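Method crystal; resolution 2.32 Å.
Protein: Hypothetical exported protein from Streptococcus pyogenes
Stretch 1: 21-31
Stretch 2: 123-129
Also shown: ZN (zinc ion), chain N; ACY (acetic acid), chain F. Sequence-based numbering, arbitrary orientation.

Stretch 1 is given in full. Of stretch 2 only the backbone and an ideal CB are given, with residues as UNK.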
# COMPACT_ATOMS: atom_id res chain seq x y z
N LYS A 21 -13.11 -0.76 -13.07
CA LYS A 21 -14.21 -0.30 -12.18
C LYS A 21 -14.73 -1.44 -11.31
O LYS A 21 -14.88 -2.59 -11.75
CB LYS A 21 -15.38 0.32 -12.95
CG LYS A 21 -16.60 0.70 -12.08
CD LYS A 21 -17.41 1.85 -12.70
CE LYS A 21 -18.16 2.57 -11.59
NZ LYS A 21 -18.91 3.80 -12.04
N LYS A 22 -15.04 -1.07 -10.07
CA LYS A 22 -15.24 -2.06 -9.01
C LYS A 22 -16.52 -2.83 -9.20
O LYS A 22 -16.59 -4.03 -8.89
CB LYS A 22 -15.22 -1.38 -7.63
CG LYS A 22 -15.41 -2.32 -6.45
CD LYS A 22 -15.28 -1.55 -5.12
CE LYS A 22 -16.29 -0.41 -5.06
NZ LYS A 22 -16.30 0.32 -3.76
N GLY A 23 -17.53 -2.14 -9.71
CA GLY A 23 -18.86 -2.70 -9.86
C GLY A 23 -18.91 -3.80 -10.90
O GLY A 23 -19.69 -4.75 -10.76
N VAL A 24 -18.09 -3.69 -11.94
CA VAL A 24 -18.02 -4.74 -12.98
C VAL A 24 -17.13 -5.94 -12.58
O VAL A 24 -17.47 -7.09 -12.91
CB VAL A 24 -17.63 -4.14 -14.38
CG1 VAL A 24 -17.37 -5.25 -15.44
CG2 VAL A 24 -18.73 -3.18 -14.86
N GLN A 25 -16.04 -5.69 -11.83
CA GLN A 25 -15.03 -6.74 -11.61
C GLN A 25 -14.93 -7.43 -10.22
O GLN A 25 -14.61 -8.63 -10.16
CB GLN A 25 -13.64 -6.25 -12.04
CG GLN A 25 -13.56 -5.60 -13.40
CD GLN A 25 -12.20 -4.96 -13.65
OE1 GLN A 25 -11.26 -5.13 -12.86
NE2 GLN A 25 -12.07 -4.24 -14.76
N PHE A 26 -15.19 -6.71 -9.12
CA PHE A 26 -14.80 -7.16 -7.77
C PHE A 26 -15.38 -8.50 -7.33
O PHE A 26 -14.64 -9.43 -6.95
CB PHE A 26 -15.10 -6.07 -6.73
CG PHE A 26 -14.39 -6.26 -5.39
CD1 PHE A 26 -13.16 -6.90 -5.29
CD2 PHE A 26 -14.95 -5.73 -4.24
CE1 PHE A 26 -12.51 -7.02 -4.06
CE2 PHE A 26 -14.32 -5.85 -3.01
CZ PHE A 26 -13.11 -6.52 -2.93
N ASP A 27 -16.70 -8.62 -7.37
CA ASP A 27 -17.36 -9.87 -7.03
C ASP A 27 -16.85 -11.01 -7.88
O ASP A 27 -16.56 -12.08 -7.36
CB ASP A 27 -18.88 -9.73 -7.20
CG ASP A 27 -19.51 -8.88 -6.11
OD1 ASP A 27 -19.26 -9.15 -4.91
OD2 ASP A 27 -20.23 -7.91 -6.45
N ASP A 28 -16.73 -10.79 -9.17
CA ASP A 28 -16.26 -11.83 -10.08
C ASP A 28 -14.83 -12.25 -9.80
O ASP A 28 -14.55 -13.43 -9.78
CB ASP A 28 -16.37 -11.37 -11.53
CG ASP A 28 -17.75 -11.56 -12.10
OD1 ASP A 28 -18.66 -12.02 -11.37
OD2 ASP A 28 -17.92 -11.23 -13.31
N LEU A 29 -13.93 -11.30 -9.59
CA LEU A 29 -12.57 -11.64 -9.18
C LEU A 29 -12.57 -12.44 -7.91
O LEU A 29 -11.85 -13.43 -7.80
CB LEU A 29 -11.68 -10.39 -9.02
CG LEU A 29 -11.40 -9.77 -10.37
CD1 LEU A 29 -10.62 -8.50 -10.29
CD2 LEU A 29 -10.71 -10.81 -11.25
N LEU A 30 -13.39 -12.03 -6.96
CA LEU A 30 -13.47 -12.69 -5.67
C LEU A 30 -13.87 -14.13 -5.86
O LEU A 30 -13.40 -15.02 -5.14
CB LEU A 30 -14.48 -11.99 -4.78
CG LEU A 30 -13.96 -10.73 -4.09
CD1 LEU A 30 -15.08 -9.86 -3.50
CD2 LEU A 30 -12.94 -11.11 -3.05
N ALA A 31 -14.73 -14.35 -6.84
CA ALA A 31 -15.30 -15.66 -7.14
C ALA A 31 -14.28 -16.57 -7.86
O ALA A 31 -14.40 -17.80 -7.84
CB ALA A 31 -16.52 -15.47 -8.02
N UNK A 123 -10.21 1.78 0.94
CA UNK A 123 -10.13 0.38 0.66
C UNK A 123 -11.49 -0.22 0.93
O UNK A 123 -12.15 0.17 1.88
CB UNK A 123 -9.04 -0.30 1.49
N UNK A 124 -11.92 -1.15 0.09
CA UNK A 124 -13.08 -1.93 0.40
C UNK A 124 -12.68 -3.39 0.53
O UNK A 124 -12.06 -3.95 -0.38
CB UNK A 124 -14.16 -1.74 -0.67
N UNK A 125 -13.07 -4.01 1.65
CA UNK A 125 -12.66 -5.37 1.91
C UNK A 125 -13.59 -6.35 1.22
O UNK A 125 -14.56 -5.94 0.58
CB UNK A 125 -12.62 -5.64 3.42
N UNK A 126 -13.28 -7.63 1.36
CA UNK A 126 -14.08 -8.65 0.72
C UNK A 126 -15.41 -8.89 1.43
O UNK A 126 -16.32 -9.48 0.85
CB UNK A 126 -13.29 -9.96 0.65
N UNK A 127 -15.51 -8.45 2.68
CA UNK A 127 -16.80 -8.49 3.37
C UNK A 127 -17.54 -7.18 3.12
O UNK A 127 -18.59 -6.97 3.68
CB UNK A 127 -16.62 -8.73 4.87
N UNK A 128 -16.98 -6.33 2.25
CA UNK A 128 -17.55 -5.04 1.82
C UNK A 128 -17.50 -3.92 2.84
O UNK A 128 -18.16 -2.87 2.69
CB UNK A 128 -19.01 -5.25 1.42
N UNK A 129 -16.67 -4.12 3.85
CA UNK A 129 -16.32 -3.08 4.78
C UNK A 129 -15.55 -1.97 4.07
O UNK A 129 -14.73 -2.24 3.19
CB UNK A 129 -15.50 -3.65 5.94
ZN ZN N . -19.24 -2.59 -2.65
C ACY F . -13.10 1.72 -2.31
O ACY F . -13.47 1.38 -3.46
OXT ACY F . -11.91 1.68 -1.95
CH3 ACY F . -14.14 2.22 -1.34

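Stretch 2 ends a strand and enters a turn beside the helix of stretch 1.

At position 123 the backbone is extended, and nothing of stretch 1 lies within 5.5 Å of the ideal CB. The contact sets no preference here, although a branched residue would suit the strand. The residue is Ile123, which does not touch stretch 1.

Position 124 is also extended, and its CA-to-CB bond points toward the helix. The ideal CB lies 4.3 Å from Lys22 NZ and 4.7 Å from Phe26 CE2, with the zinc ion further out. An ammonium group and a metal both favor an acid; Asp or Glu would satisfy the charge, and the longer chain has more reach toward the zinc. The residue is Glu124. Its extended side chain places OE1 2.3 Å from Lys22 NZ, a very short hydrogen bond within a salt bridge, while OE2 binds the zinc at 2.2 Å. Lys22 NZ also donates to ACY O at 3.0 Å.

Position 125 points away from the helix, so the backbone makes the approach: its O lies 3.6 Å from Phe26 CE2, near the ring plane at the edge. The same O accepts from N of position 128, closing a type I turn. Small polar residues such as Ser, Thr, Asp or Asn would fit. The residue is Thr125, whose OG1 accepts a weak hydrogen bond from N of position 129 at 3.3 Å.

Position 126 points sideways, with its ideal CB 3.9 Å from Leu30 CD2. Aliphatic carbon would suit the start of the side chain, whether from Ala, Leu or a long polar residue. The residue is Lys126; its CB packs 3.8 Å from Leu30 CD2, and the chain then leads away.

Position 127 points away into space free of stretch 1, so many residues would do. It is Thr127.

Position 128 has a positive phi of 74°, which favors Gly, Asn or Asp but does not exclude others. CA-to-CB points sideways, yet Asp27 offers a carboxylate off to one side of the Phe26 ring, within reach of a long basic chain. The residue is Lys128. Its CE passes 3.9 Å from Phe26 CE2 and 4.1 Å from Leu30 CD1, and its NZ forms a salt bridge with Asp27 OD1 at 2.8 Å.

Position 129 is out of reach of the helix, so polar, charged or aliphatic side chains would all do; it is Gln129, whose backbone O accepts from Thr125 N at 2.9 Å.

Stretch 2 123-129: IETKTKQ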
# COMPACT_ATOMS: atom_id res chain seq x y z
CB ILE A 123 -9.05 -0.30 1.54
CG1 ILE A 123 -7.65 0.00 1.00
CG2 ILE A 123 -9.27 -1.81 1.66
CD1 ILE A 123 -6.56 -0.21 2.02
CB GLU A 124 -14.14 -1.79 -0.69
CG GLU A 124 -15.35 -2.66 -0.47
CD GLU A 124 -16.52 -2.24 -1.33
OE1 GLU A 124 -16.40 -1.25 -2.08
OE2 GLU A 124 -17.58 -2.89 -1.28
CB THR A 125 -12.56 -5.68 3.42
OG1 THR A 125 -13.87 -5.85 3.96
CG2 THR A 125 -11.78 -4.57 4.16
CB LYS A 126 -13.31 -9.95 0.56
CG LYS A 126 -12.92 -10.66 1.82
CD LYS A 126 -12.48 -12.08 1.49
CE LYS A 126 -11.71 -12.68 2.63
NZ LYS A 126 -10.64 -13.61 2.12
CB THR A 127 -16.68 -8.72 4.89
OG1 THR A 127 -15.92 -7.66 5.47
CG2 THR A 127 -16.03 -10.06 5.20
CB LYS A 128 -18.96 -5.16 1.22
CG LYS A 128 -19.03 -6.13 0.05
CD LYS A 128 -17.86 -5.95 -0.96
CE LYS A 128 -17.76 -7.19 -1.88
NZ LYS A 128 -19.01 -7.51 -2.65
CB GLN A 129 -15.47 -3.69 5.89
CG GLN A 129 -15.11 -2.73 7.01
CD GLN A 129 -16.24 -2.54 8.06
OE1 GLN A 129 -16.70 -3.50 8.70
NE2 GLN A 129 -16.67 -1.27 8.24
O HOH W 1 -18.52 -3.87 -4.37
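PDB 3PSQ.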